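Local coordinates for protein nicotinate-nucleotide pyrophosphorylase (Pyrococcus furiosus, PDB 2I14) that probably catalyses the formation of nicotinate mononucleotide from nicotinate and phosphoribosyl pyrophosphate in NAD biosynthesis, and binds zinc, at residues Pro76-Ala81 and Ile364-Glu369; Lys43-Val48 and Gln96-Tyr101; Asp16-Gly21 and Ala69-Gly74; Arg327-Arg332 and Pro359-Ile364. All coordinates share one frame; numbering follows the deposited sequence.

Interaction 1 of 4, residues Pro76-Ala81 and Ile364-Glu369; sequences PVNVYA and IIENGE
Val79 meets both Ile364 and Ile365 across this antiparallel strand pair. Its CB lies 3.7 Å from Ile365 CB, the two side chains running side by side in the same direction. Val79 CG1, anti to the backbone N (chi1 -175°), lies 3.9 Å from Ile364 CG1, and the two side chains run askew to each other. Further along, Ala81 CB touches Ile364 CG2 at 4.0 Å. The carbonyl of Val79 is gripped twice, by Ile364 N at 2.9 Å and Ile365 N at 3.2 Å, while Val79 N donates back to Ile365 O.
Asn78 has CG anti to its carbonyl carbon (chi1 -67°), and its amide lies alongside the Glu366 carboxylate without bonding to it. Asn367 N instead donates to Asn78 OD1 at 3.0 Å, nearly along the C=O axis. An alanine at Asn78 would probably leave the Asn367 N-H without its side-chain acceptor. Gly368 N closes on Val77 O at 3.1 Å. Helix 65-72 covers the face of Val79 and Ile365. Two residues opposite one make a classic beta bulge, followed directly by a type I' turn from Glu366 to Glu369.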
loop_
_atom_site.group_PDB
_atom_site.type_symbol
_atom_site.label_atom_id
_atom_site.label_comp_id
_atom_site.label_asym_id
_atom_site.label_seq_id
_atom_site.Cartn_x
_atom_site.Cartn_y
_atom_site.Cartn_z
ATOM N N PRO A 76 7.778 -25.108 -48.628
ATOM C CA PRO A 76 6.788 -24.447 -49.489
ATOM C C PRO A 76 6.212 -23.098 -49.040
ATOM O O PRO A 76 5.016 -22.848 -49.234
ATOM C CB PRO A 76 5.690 -25.497 -49.607
ATOM C CG PRO A 76 6.444 -26.767 -49.527
ATOM C CD PRO A 76 7.413 -26.521 -48.415
ATOM N N VAL A 77 7.038 -22.219 -48.478
ATOM C CA VAL A 77 6.529 -20.933 -48.007
ATOM C C VAL A 77 7.467 -19.737 -48.138
ATOM O O VAL A 77 8.664 -19.884 -48.377
ATOM C CB VAL A 77 6.132 -21.017 -46.517
ATOM C CG1 VAL A 77 5.014 -22.033 -46.319
ATOM C CG2 VAL A 77 7.356 -21.390 -45.686
ATOM N N ASN A 78 6.895 -18.547 -47.972
ATOM C CA ASN A 78 7.660 -17.306 -48.002
ATOM C C ASN A 78 7.764 -16.823 -46.564
ATOM O O ASN A 78 6.843 -17.015 -45.768
ATOM C CB ASN A 78 6.961 -16.236 -48.836
ATOM C CG ASN A 78 6.920 -16.585 -50.297
ATOM O OD1 ASN A 78 7.827 -17.242 -50.812
ATOM N ND2 ASN A 78 5.874 -16.138 -50.984
ATOM N N VAL A 79 8.881 -16.198 -46.223
ATOM C CA VAL A 79 9.065 -15.719 -44.867
ATOM C C VAL A 79 9.625 -14.303 -44.850
ATOM O O VAL A 79 10.806 -14.085 -45.127
ATOM C CB VAL A 79 10.022 -16.640 -44.087
ATOM C CG1 VAL A 79 10.094 -16.190 -42.644
ATOM C CG2 VAL A 79 9.567 -18.087 -44.188
ATOM N N TYR A 80 8.773 -13.333 -44.539
ATOM C CA TYR A 80 9.215 -11.941 -44.470
ATOM C C TYR A 80 9.522 -11.661 -43.003
ATOM O O TYR A 80 8.932 -12.275 -42.109
ATOM C CB TYR A 80 8.121 -10.998 -44.974
ATOM C CG TYR A 80 7.367 -11.527 -46.175
ATOM C CD1 TYR A 80 6.526 -12.636 -46.053
ATOM C CD2 TYR A 80 7.471 -10.910 -47.422
ATOM C CE1 TYR A 80 5.801 -13.118 -47.141
ATOM C CE2 TYR A 80 6.746 -11.382 -48.520
ATOM C CZ TYR A 80 5.908 -12.487 -48.372
ATOM O OH TYR A 80 5.153 -12.953 -49.434
ATOM N N ALA A 81 10.446 -10.750 -42.742
ATOM C CA ALA A 81 10.790 -10.459 -41.361
ATOM C C ALA A 81 11.461 -9.105 -41.175
ATOM O O ALA A 81 11.704 -8.369 -42.135
ATOM C CB ALA A 81 11.691 -11.560 -40.813
ATOM N N ILE A 364 12.944 -12.837 -46.553
ATOM C CA ILE A 364 14.151 -13.551 -46.136
ATOM C C ILE A 364 14.157 -14.985 -46.669
ATOM O O ILE A 364 15.211 -15.608 -46.778
ATOM C CB ILE A 364 14.327 -13.576 -44.583
ATOM C CG1 ILE A 364 13.471 -14.670 -43.963
ATOM C CG2 ILE A 364 13.961 -12.220 -43.991
ATOM C CD1 ILE A 364 13.877 -14.989 -42.566
ATOM N N ILE A 365 12.977 -15.504 -46.989
ATOM C CA ILE A 365 12.864 -16.845 -47.542
ATOM C C ILE A 365 11.820 -16.905 -48.640
ATOM O O ILE A 365 10.623 -16.738 -48.398
ATOM C CB ILE A 365 12.519 -17.907 -46.477
ATOM C CG1 ILE A 365 13.807 -18.401 -45.820
ATOM C CG2 ILE A 365 11.767 -19.075 -47.119
ATOM C CD1 ILE A 365 13.627 -19.623 -44.941
ATOM N N GLU A 366 12.298 -17.138 -49.858
ATOM C CA GLU A 366 11.433 -17.244 -51.020
ATOM C C GLU A 366 11.264 -18.721 -51.372
ATOM O O GLU A 366 12.193 -19.378 -51.845
ATOM C CB GLU A 366 12.038 -16.474 -52.196
ATOM C CG GLU A 366 11.237 -16.593 -53.477
ATOM C CD GLU A 366 9.777 -16.241 -53.277
ATOM O OE1 GLU A 366 9.481 -15.039 -53.093
ATOM O OE2 GLU A 366 8.928 -17.168 -53.294
ATOM N N ASN A 367 10.068 -19.234 -51.117
ATOM C CA ASN A 367 9.747 -20.624 -51.381
ATOM C C ASN A 367 10.822 -21.576 -50.861
ATOM O O ASN A 367 11.446 -22.307 -51.621
ATOM C CB ASN A 367 9.529 -20.834 -52.876
ATOM C CG ASN A 367 9.103 -22.251 -53.204
ATOM O OD1 ASN A 367 8.220 -22.810 -52.552
ATOM N ND2 ASN A 367 9.721 -22.838 -54.223
ATOM N N GLY A 368 11.027 -21.553 -49.549
ATOM C CA GLY A 368 12.010 -22.423 -48.931
ATOM C C GLY A 368 13.447 -22.058 -49.234
ATOM O O GLY A 368 14.365 -22.754 -48.819
ATOM N N GLU A 369 13.647 -20.960 -49.947
ATOM C CA GLU A 369 14.990 -20.526 -50.317
ATOM C C GLU A 369 15.378 -19.275 -49.550
ATOM O O GLU A 369 14.736 -18.242 -49.697
ATOM C CB GLU A 369 15.041 -20.235 -51.820
ATOM C CG GLU A 369 16.176 -20.932 -52.585
ATOM C CD GLU A 369 16.030 -22.464 -52.666
ATOM O OE1 GLU A 369 16.829 -23.094 -53.401
ATOM O OE2 GLU A 369 15.132 -23.042 -52.001
#

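Interaction 2 of 4, residues Lys43-Val48 and Gln96-Tyr101; sequences KVLADV and QIEGDY
Gln96 faces Asp47 across two antiparallel strands, their side chains lying side by side and pointing the same way. With CG anti to the carbonyl carbon (chi1 -57°) and the chain extended beyond it, Gln96 NE2 donates to the syn lone pair of Asp47 OD1 at 2.9 Å. The acceptor lies in the plane of the Gln96 amide, and the carboxylate is turned 36° from that plane.
Ile97 forms a hydrogen-bonded pair with Ala46: Ile97 N gives to Ala46 O at 3.0 Å, and Ile97 O takes Ala46 N at 2.8 Å. Its side chain shares the Val44 and Ala46 face of the sheet, where Leu111 of helix 108-131 covers it.
Glu98 returns to the Leu45 face. Leu45 CD1 lies between the two side chains across from it, 4.0 Å from Gln96 CB and from Glu98 CB. The carboxylate of Glu98 extends past the contact, where OE2 forms a salt bridge with Arg327.
Gly99 pairs with Val44 through both backbone bonds, and its phi of 151° would jam a CB against the preceding carbonyl. Asp100 then stands at the N-cap of the next helix and forms a salt bridge with Arg41.
Tyr101 packs its CB 3.9 Å from Val44 CG2, while its hydroxyl bonds Glu108. Regular antiparallel pairing thus ends at a glycine corner that leads from the large antiparallel sheet into helix 101-104.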
loop_
_atom_site.group_PDB
_atom_site.type_symbol
_atom_site.label_atom_id
_atom_site.label_comp_id
_atom_site.label_asym_id
_atom_site.label_seq_id
_atom_site.Cartn_x
_atom_site.Cartn_y
_atom_site.Cartn_z
ATOM N N LYS A 43 -3.825 -21.274 -49.360
ATOM C CA LYS A 43 -2.809 -20.281 -49.018
ATOM C C LYS A 43 -3.271 -19.352 -47.898
ATOM O O LYS A 43 -4.385 -18.819 -47.929
ATOM C CB LYS A 43 -2.447 -19.450 -50.260
ATOM C CG LYS A 43 -1.008 -19.617 -50.795
ATOM C CD LYS A 43 -0.704 -21.034 -51.309
ATOM C CE LYS A 43 0.413 -21.044 -52.372
ATOM N NZ LYS A 43 1.726 -20.446 -51.941
ATOM N N VAL A 44 -2.399 -19.166 -46.910
ATOM C CA VAL A 44 -2.681 -18.305 -45.772
ATOM C C VAL A 44 -1.441 -17.506 -45.400
ATOM O O VAL A 44 -0.311 -17.914 -45.677
ATOM C CB VAL A 44 -3.099 -19.113 -44.523
ATOM C CG1 VAL A 44 -4.442 -19.787 -44.755
ATOM C CG2 VAL A 44 -2.020 -20.147 -44.188
ATOM N N LEU A 45 -1.668 -16.354 -44.779
ATOM C CA LEU A 45 -0.584 -15.505 -44.322
ATOM C C LEU A 45 -0.702 -15.451 -42.808
ATOM O O LEU A 45 -1.724 -15.018 -42.268
ATOM C CB LEU A 45 -0.707 -14.098 -44.906
ATOM C CG LEU A 45 0.387 -13.098 -44.497
ATOM C CD1 LEU A 45 1.752 -13.661 -44.822
ATOM C CD2 LEU A 45 0.169 -11.773 -45.209
ATOM N N ALA A 46 0.333 -15.921 -42.126
ATOM C CA ALA A 46 0.342 -15.916 -40.673
ATOM C C ALA A 46 1.265 -14.802 -40.162
ATOM O O ALA A 46 2.279 -14.469 -40.779
ATOM C CB ALA A 46 0.781 -17.287 -40.138
ATOM N N ASP A 47 0.876 -14.226 -39.030
ATOM C CA ASP A 47 1.597 -13.142 -38.381
ATOM C C ASP A 47 2.192 -13.613 -37.062
ATOM O O ASP A 47 1.652 -14.509 -36.401
ATOM C CB ASP A 47 0.622 -12.003 -38.070
ATOM C CG ASP A 47 0.876 -10.755 -38.894
ATOM O OD1 ASP A 47 1.645 -10.850 -39.879
ATOM O OD2 ASP A 47 0.295 -9.686 -38.563
ATOM N N VAL A 48 3.309 -13.007 -36.679
ATOM C CA VAL A 48 3.936 -13.318 -35.406
ATOM C C VAL A 48 4.034 -12.009 -34.628
ATOM O O VAL A 48 4.688 -11.058 -35.071
ATOM C CB VAL A 48 5.323 -13.921 -35.587
ATOM C CG1 VAL A 48 5.993 -14.045 -34.246
ATOM C CG2 VAL A 48 5.205 -15.292 -36.206
ATOM N N GLN A 96 6.432 -12.777 -40.758
ATOM C CA GLN A 96 5.235 -13.318 -41.397
ATOM C C GLN A 96 5.572 -14.575 -42.187
ATOM O O GLN A 96 6.735 -14.828 -42.497
ATOM C CB GLN A 96 4.621 -12.275 -42.330
ATOM C CG GLN A 96 4.289 -10.977 -41.635
ATOM C CD GLN A 96 3.730 -9.926 -42.580
ATOM O OE1 GLN A 96 4.394 -9.519 -43.538
ATOM N NE2 GLN A 96 2.501 -9.474 -42.313
ATOM N N ILE A 97 4.561 -15.380 -42.483
ATOM C CA ILE A 97 4.779 -16.583 -43.261
ATOM C C ILE A 97 3.615 -16.792 -44.202
ATOM O O ILE A 97 2.450 -16.651 -43.815
ATOM C CB ILE A 97 4.902 -17.825 -42.394
ATOM C CG1 ILE A 97 6.083 -17.688 -41.443
ATOM C CG2 ILE A 97 5.117 -19.038 -43.285
ATOM C CD1 ILE A 97 6.313 -18.923 -40.595
ATOM N N GLU A 98 3.925 -17.129 -45.447
ATOM C CA GLU A 98 2.880 -17.348 -46.427
ATOM C C GLU A 98 2.958 -18.744 -47.026
ATOM O O GLU A 98 4.040 -19.248 -47.325
ATOM C CB GLU A 98 2.981 -16.293 -47.518
ATOM C CG GLU A 98 1.689 -16.089 -48.249
ATOM C CD GLU A 98 1.677 -14.800 -49.033
ATOM O OE1 GLU A 98 0.621 -14.483 -49.630
ATOM O OE2 GLU A 98 2.722 -14.107 -49.048
ATOM N N GLY A 99 1.798 -19.374 -47.180
ATOM C CA GLY A 99 1.764 -20.706 -47.744
ATOM C C GLY A 99 0.604 -21.537 -47.244
ATOM O O GLY A 99 -0.308 -21.036 -46.584
ATOM N N ASP A 100 0.641 -22.821 -47.575
ATOM C CA ASP A 100 -0.402 -23.743 -47.160
ATOM C C ASP A 100 -0.140 -24.044 -45.693
ATOM O O ASP A 100 0.919 -24.578 -45.350
ATOM C CB ASP A 100 -0.308 -25.029 -47.990
ATOM C CG ASP A 100 -1.539 -25.925 -47.848
ATOM O OD1 ASP A 100 -1.534 -27.030 -48.441
ATOM O OD2 ASP A 100 -2.506 -25.529 -47.155
ATOM N N TYR A 101 -1.087 -23.691 -44.825
ATOM C CA TYR A 101 -0.905 -23.945 -43.402
ATOM C C TYR A 101 -0.521 -25.401 -43.209
ATOM O O TYR A 101 0.259 -25.737 -42.317
ATOM C CB TYR A 101 -2.175 -23.666 -42.596
ATOM C CG TYR A 101 -1.945 -23.886 -41.119
ATOM C CD1 TYR A 101 -1.219 -22.966 -40.372
ATOM C CD2 TYR A 101 -2.359 -25.063 -40.487
ATOM C CE1 TYR A 101 -0.900 -23.212 -39.036
ATOM C CE2 TYR A 101 -2.044 -25.321 -39.151
ATOM C CZ TYR A 101 -1.312 -24.389 -38.435
ATOM O OH TYR A 101 -0.964 -24.629 -37.126
#

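Interaction 3 of 4, residues Asp16-Gly21 and Ala69-Gly74; sequences DEIKAG and AKLLEG
Lys19 and Leu71 carry this junction between the ends of two helices. The lysine chain, bent at chi2 (-52°) and again at chi4 (-49°), brings its ammonium to the carbonyls where helix 65-72 runs out. NZ lies 3.0 Å from Lys70 O, 3.2 Å from Leu71 O and 3.2 Å from Glu73 O. Each of these bonds is weak, and the three backbone oxygens fan out on one side of the ammonium. The carbonyl-rich end of the helix would probably stabilise the positive charge. The methylenes follow the same route, with CE 3.4 Å from Leu71 O.
Leu71 supplies the apolar half. Its CG is anti to the backbone N (chi1 175°), and its CD1 meets Ile18 CG2 at 3.9 Å, the two side chains crossing at about a right angle. The same methyl lies over the backbone of helix 15-20 near Ile18 O and Lys19 CA. Ala110 and Met114 of helix 108-131 also pack on Leu71, and Phe10 of the second subunit packs on Ile18.
Helix 15-20 itself stops in a Schellman motif whose C-prime residue, Gly21, has positive phi. Lys19, near the C-terminus of that helix, reaches the C-terminus of another.
The outer side is looser and more polar. Glu73 OE1 stays 4.3 Å from Lys19 NZ, beyond salt-bridge range, and makes a long salt bridge of 3.7 Å with Lys70 NZ. Arg9 of the second subunit packs against both Lys19 and Lys70.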
loop_
_atom_site.group_PDB
_atom_site.type_symbol
_atom_site.label_atom_id
_atom_site.label_comp_id
_atom_site.label_asym_id
_atom_site.label_seq_id
_atom_site.Cartn_x
_atom_site.Cartn_y
_atom_site.Cartn_z
ATOM N N ASP A 16 18.352 -32.312 -36.119
ATOM C CA ASP A 16 17.455 -32.923 -37.100
ATOM C C ASP A 16 15.997 -33.020 -36.647
ATOM O O ASP A 16 15.071 -32.651 -37.389
ATOM C CB ASP A 16 17.940 -34.325 -37.473
ATOM C CG ASP A 16 18.708 -34.344 -38.778
ATOM O OD1 ASP A 16 19.829 -33.793 -38.810
ATOM O OD2 ASP A 16 18.187 -34.902 -39.774
ATOM N N GLU A 17 15.798 -33.529 -35.434
ATOM C CA GLU A 17 14.459 -33.691 -34.886
ATOM C C GLU A 17 13.717 -32.356 -34.882
ATOM O O GLU A 17 12.500 -32.308 -35.084
ATOM C CB GLU A 17 14.542 -34.231 -33.466
ATOM C CG GLU A 17 15.678 -35.188 -33.249
ATOM C CD GLU A 17 15.543 -35.933 -31.941
ATOM O OE1 GLU A 17 14.577 -36.717 -31.806
ATOM O OE2 GLU A 17 16.390 -35.737 -31.044
ATOM N N ILE A 18 14.457 -31.277 -34.649
ATOM C CA ILE A 18 13.863 -29.952 -34.624
ATOM C C ILE A 18 13.521 -29.523 -36.035
ATOM O O ILE A 18 12.413 -29.066 -36.299
ATOM C CB ILE A 18 14.817 -28.915 -34.001
ATOM C CG1 ILE A 18 15.054 -29.250 -32.527
ATOM C CG2 ILE A 18 14.231 -27.524 -34.133
ATOM C CD1 ILE A 18 16.017 -28.332 -31.845
ATOM N N LYS A 19 14.470 -29.678 -36.947
ATOM C CA LYS A 19 14.240 -29.288 -38.334
ATOM C C LYS A 19 13.111 -30.148 -38.873
ATOM O O LYS A 19 12.366 -29.741 -39.762
ATOM C CB LYS A 19 15.505 -29.501 -39.168
ATOM C CG LYS A 19 15.692 -28.518 -40.317
ATOM C CD LYS A 19 14.457 -28.447 -41.209
ATOM C CE LYS A 19 14.771 -27.831 -42.570
ATOM N NZ LYS A 19 15.538 -26.556 -42.451
ATOM N N ALA A 20 12.989 -31.345 -38.309
ATOM C CA ALA A 20 11.949 -32.282 -38.714
ATOM C C ALA A 20 10.564 -31.780 -38.305
ATOM O O ALA A 20 9.658 -31.681 -39.131
ATOM C CB ALA A 20 12.211 -33.638 -38.087
ATOM N N GLY A 21 10.414 -31.454 -37.024
ATOM C CA GLY A 21 9.136 -30.978 -36.521
ATOM C C GLY A 21 8.647 -31.927 -35.447
ATOM O O GLY A 21 7.492 -31.861 -35.024
ATOM N N ALA A 69 14.886 -18.894 -40.063
ATOM C CA ALA A 69 15.076 -19.055 -41.491
ATOM C C ALA A 69 15.696 -20.441 -41.723
ATOM O O ALA A 69 15.273 -21.188 -42.603
ATOM C CB ALA A 69 15.982 -17.954 -42.022
ATOM N N LYS A 70 16.684 -20.788 -40.910
ATOM C CA LYS A 70 17.346 -22.080 -41.029
ATOM C C LYS A 70 16.410 -23.236 -40.687
ATOM O O LYS A 70 16.786 -24.395 -40.820
ATOM C CB LYS A 70 18.578 -22.142 -40.110
ATOM C CG LYS A 70 19.726 -21.197 -40.495
ATOM C CD LYS A 70 20.911 -21.927 -41.144
ATOM C CE LYS A 70 20.550 -22.552 -42.506
ATOM N NZ LYS A 70 21.682 -23.316 -43.162
ATOM N N LEU A 71 15.199 -22.927 -40.245
ATOM C CA LEU A 71 14.236 -23.972 -39.890
ATOM C C LEU A 71 13.180 -24.162 -40.981
ATOM O O LEU A 71 12.830 -25.293 -41.341
ATOM C CB LEU A 71 13.529 -23.629 -38.573
ATOM C CG LEU A 71 12.399 -24.584 -38.160
ATOM C CD1 LEU A 71 12.973 -25.813 -37.450
ATOM C CD2 LEU A 71 11.428 -23.853 -37.258
ATOM N N LEU A 72 12.657 -23.049 -41.485
ATOM C CA LEU A 72 11.650 -23.093 -42.531
ATOM C C LEU A 72 12.326 -23.264 -43.884
ATOM O O LEU A 72 11.667 -23.274 -44.934
ATOM C CB LEU A 72 10.818 -21.809 -42.511
ATOM C CG LEU A 72 9.603 -21.760 -41.575
ATOM C CD1 LEU A 72 9.642 -22.915 -40.572
ATOM C CD2 LEU A 72 9.576 -20.400 -40.884
ATOM N N GLU A 73 13.650 -23.404 -43.845
ATOM C CA GLU A 73 14.453 -23.585 -45.048
ATOM C C GLU A 73 14.032 -24.858 -45.778
ATOM O O GLU A 73 13.931 -25.926 -45.169
ATOM C CB GLU A 73 15.938 -23.670 -44.678
ATOM C CG GLU A 73 16.879 -23.765 -45.877
ATOM C CD GLU A 73 18.352 -23.854 -45.481
ATOM O OE1 GLU A 73 18.723 -24.801 -44.734
ATOM O OE2 GLU A 73 19.134 -22.975 -45.923
ATOM N N GLY A 74 13.784 -24.737 -47.079
ATOM C CA GLY A 74 13.385 -25.892 -47.855
ATOM C C GLY A 74 11.963 -26.293 -47.546
ATOM O O GLY A 74 11.646 -27.476 -47.385
#

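Interaction 4 of 4, residues Arg327-Arg332 and Pro359-Ile364; sequences RKQVYR and PLLKPI
Val330 holds CG1 anti to its carbonyl carbon (chi1 -64°), which sets CG2 between the backbone N and that carbon, and CG2 is the branch that meets Leu360 and Leu361. It lies against Leu360 CB and, 3.4 Å away, against Leu361 CD2, crossing both leucine side chains at about a right angle. Gln329 bends at chi2 (-72°) and slides past Leu361 in the opposite direction. Its OE1, whose place in the model is less sure, takes Leu361 N at 2.9 Å and also Val330 N. An alanine at Gln329 would probably leave the Leu361 N-H without this acceptor across the contact.
Tyr331 and Pro359 form a non-hydrogen-bonded antiparallel pair, with ring atom CE2 of the tyrosine obliquely next to Pro359 CG. Leu360 N makes a weak bond of 3.1 Å to Val330 O. Beyond it, Leu360 CD2 sits at the edge of the Arg332 guanidinium, in its plane, 3.3 Å from NH2, and that nitrogen makes its hydrogen bond with Tyr383 OH. Arg332 lies next in sequence to Cys333, a ligand of the zinc ion completed by His337, Cys350 and Cys353. Where regular pairing between strands 328-333 and 357-365 lapses, a side-chain amide appears to stand in for a backbone carbonyl, though the place of Gln329 OE1 is uncertain, and the remaining cohesion is largely apolar.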
loop_
_atom_site.group_PDB
_atom_site.type_symbol
_atom_site.label_atom_id
_atom_site.label_comp_id
_atom_site.label_asym_id
_atom_site.label_seq_id
_atom_site.Cartn_x
_atom_site.Cartn_y
_atom_site.Cartn_z
ATOM N N ARG A 327 -2.825 -8.455 -44.158
ATOM C CA ARG A 327 -1.392 -8.436 -44.466
ATOM C C ARG A 327 -0.899 -7.013 -44.278
ATOM O O ARG A 327 -1.391 -6.098 -44.935
ATOM C CB ARG A 327 -1.147 -8.855 -45.917
ATOM C CG ARG A 327 0.219 -8.436 -46.466
ATOM C CD ARG A 327 0.272 -8.558 -47.986
ATOM N NE ARG A 327 0.264 -9.953 -48.417
ATOM C CZ ARG A 327 1.298 -10.778 -48.295
ATOM N NH1 ARG A 327 2.437 -10.351 -47.762
ATOM N NH2 ARG A 327 1.185 -12.037 -48.686
ATOM N N LYS A 328 0.073 -6.809 -43.396
ATOM C CA LYS A 328 0.544 -5.454 -43.167
ATOM C C LYS A 328 2.042 -5.222 -43.083
ATOM O O LYS A 328 2.844 -6.157 -43.111
ATOM C CB LYS A 328 -0.132 -4.888 -41.922
ATOM C CG LYS A 328 -1.570 -4.438 -42.172
ATOM C CD LYS A 328 -2.534 -5.602 -42.448
ATOM C CE LYS A 328 -3.764 -5.191 -43.295
ATOM N NZ LYS A 328 -3.480 -4.935 -44.746
ATOM N N GLN A 329 2.398 -3.944 -42.989
ATOM C CA GLN A 329 3.787 -3.517 -42.899
ATOM C C GLN A 329 3.946 -2.503 -41.780
ATOM O O GLN A 329 2.996 -1.813 -41.420
ATOM C CB GLN A 329 4.241 -2.879 -44.218
ATOM C CG GLN A 329 5.283 -3.693 -44.989
ATOM C CD GLN A 329 6.647 -3.660 -44.337
ATOM O OE1 GLN A 329 6.789 -3.929 -43.150
ATOM N NE2 GLN A 329 7.659 -3.339 -45.115
ATOM N N VAL A 330 5.156 -2.426 -41.237
ATOM C CA VAL A 330 5.477 -1.498 -40.165
ATOM C C VAL A 330 6.528 -0.511 -40.652
ATOM O O VAL A 330 7.632 -0.902 -41.020
ATOM C CB VAL A 330 6.035 -2.237 -38.921
ATOM C CG1 VAL A 330 4.986 -3.147 -38.331
ATOM C CG2 VAL A 330 7.227 -3.057 -39.300
ATOM N N TYR A 331 6.180 0.772 -40.662
ATOM C CA TYR A 331 7.108 1.809 -41.108
ATOM C C TYR A 331 7.751 2.524 -39.932
ATOM O O TYR A 331 7.076 2.955 -39.006
ATOM C CB TYR A 331 6.407 2.817 -42.033
ATOM C CG TYR A 331 5.949 2.185 -43.330
ATOM C CD1 TYR A 331 4.778 1.430 -43.383
ATOM C CD2 TYR A 331 6.726 2.269 -44.484
ATOM C CE1 TYR A 331 4.389 0.770 -44.546
ATOM C CE2 TYR A 331 6.345 1.612 -45.656
ATOM C CZ TYR A 331 5.174 0.864 -45.679
ATOM O OH TYR A 331 4.780 0.213 -46.830
ATOM N N ARG A 332 9.073 2.632 -39.980
ATOM C CA ARG A 332 9.837 3.261 -38.924
ATOM C C ARG A 332 10.574 4.467 -39.467
ATOM O O ARG A 332 11.182 4.400 -40.528
ATOM C CB ARG A 332 10.855 2.271 -38.376
ATOM C CG ARG A 332 11.381 2.660 -37.029
ATOM C CD ARG A 332 12.853 2.363 -36.852
ATOM N NE ARG A 332 13.274 1.095 -37.434
ATOM C CZ ARG A 332 14.322 0.396 -37.008
ATOM N NH1 ARG A 332 15.043 0.833 -35.985
ATOM N NH2 ARG A 332 14.673 -0.722 -37.626
ATOM N N PRO A 359 10.250 0.675 -44.656
ATOM C CA PRO A 359 9.589 -0.599 -44.348
ATOM C C PRO A 359 10.494 -1.522 -43.544
ATOM O O PRO A 359 11.709 -1.524 -43.746
ATOM C CB PRO A 359 9.299 -1.173 -45.730
ATOM C CG PRO A 359 9.104 0.029 -46.558
ATOM C CD PRO A 359 10.248 0.902 -46.109
ATOM N N LEU A 360 9.910 -2.317 -42.651
ATOM C CA LEU A 360 10.701 -3.229 -41.840
ATOM C C LEU A 360 10.556 -4.692 -42.253
ATOM O O LEU A 360 11.529 -5.446 -42.211
ATOM C CB LEU A 360 10.360 -3.047 -40.357
ATOM C CG LEU A 360 10.769 -1.713 -39.732
ATOM C CD1 LEU A 360 10.251 -1.609 -38.317
ATOM C CD2 LEU A 360 12.268 -1.602 -39.748
ATOM N N LEU A 361 9.357 -5.105 -42.648
ATOM C CA LEU A 361 9.167 -6.491 -43.076
ATOM C C LEU A 361 9.821 -6.681 -44.446
ATOM O O LEU A 361 9.368 -6.118 -45.445
ATOM C CB LEU A 361 7.677 -6.846 -43.183
ATOM C CG LEU A 361 6.832 -7.167 -41.945
ATOM C CD1 LEU A 361 7.518 -8.253 -41.130
ATOM C CD2 LEU A 361 6.619 -5.921 -41.112
ATOM N N LYS A 362 10.889 -7.471 -44.491
ATOM C CA LYS A 362 11.597 -7.720 -45.740
ATOM C C LYS A 362 11.683 -9.204 -45.994
ATOM O O LYS A 362 11.789 -9.986 -45.057
ATOM C CB LYS A 362 13.011 -7.149 -45.677
ATOM C CG LYS A 362 13.080 -5.640 -45.485
ATOM C CD LYS A 362 12.367 -4.908 -46.617
ATOM C CE LYS A 362 12.471 -3.396 -46.455
ATOM N NZ LYS A 362 13.886 -2.918 -46.520
ATOM N N PRO A 363 11.637 -9.614 -47.272
ATOM C CA PRO A 363 11.713 -11.033 -47.644
ATOM C C PRO A 363 13.031 -11.687 -47.226
ATOM O O PRO A 363 14.108 -11.147 -47.500
ATOM C CB PRO A 363 11.554 -11.000 -49.163
ATOM C CG PRO A 363 10.695 -9.807 -49.379
ATOM C CD PRO A 363 11.311 -8.790 -48.450
ATOM N N ILE A 364 12.944 -12.837 -46.553
ATOM C CA ILE A 364 14.151 -13.551 -46.136
ATOM C C ILE A 364 14.157 -14.985 -46.669
ATOM O O ILE A 364 15.211 -15.608 -46.778
ATOM C CB ILE A 364 14.327 -13.576 -44.583
ATOM C CG1 ILE A 364 13.471 -14.670 -43.963
ATOM C CG2 ILE A 364 13.961 -12.220 -43.991
ATOM C CD1 ILE A 364 13.877 -14.989 -42.566
#

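Interactions 1, 2 and 4 belong to one antiparallel sheet, in which strands 43-49, 95-98, 77-81, 357-365 and 328-333 lie in that order. The centres of interactions 1 and 2 are about 10 Å apart. Glu98 OE2 of interaction 2 makes a probable hydrogen bond of 2.7 Å with Tyr80 OH of interaction 1, and shares Arg327 with interaction 4. Interactions 1 and 4 share Ile364, whose CD1 packs 3.7 Å from Ala69 CB of helix 65-72 in interaction 3. None is in the active site; the nearest is interaction 2, with the Tyr101 side chain about 8 Å from a bound PRPP analogue. The Arg332 side chain lies about 8 Å from the zinc ion held by Cys333.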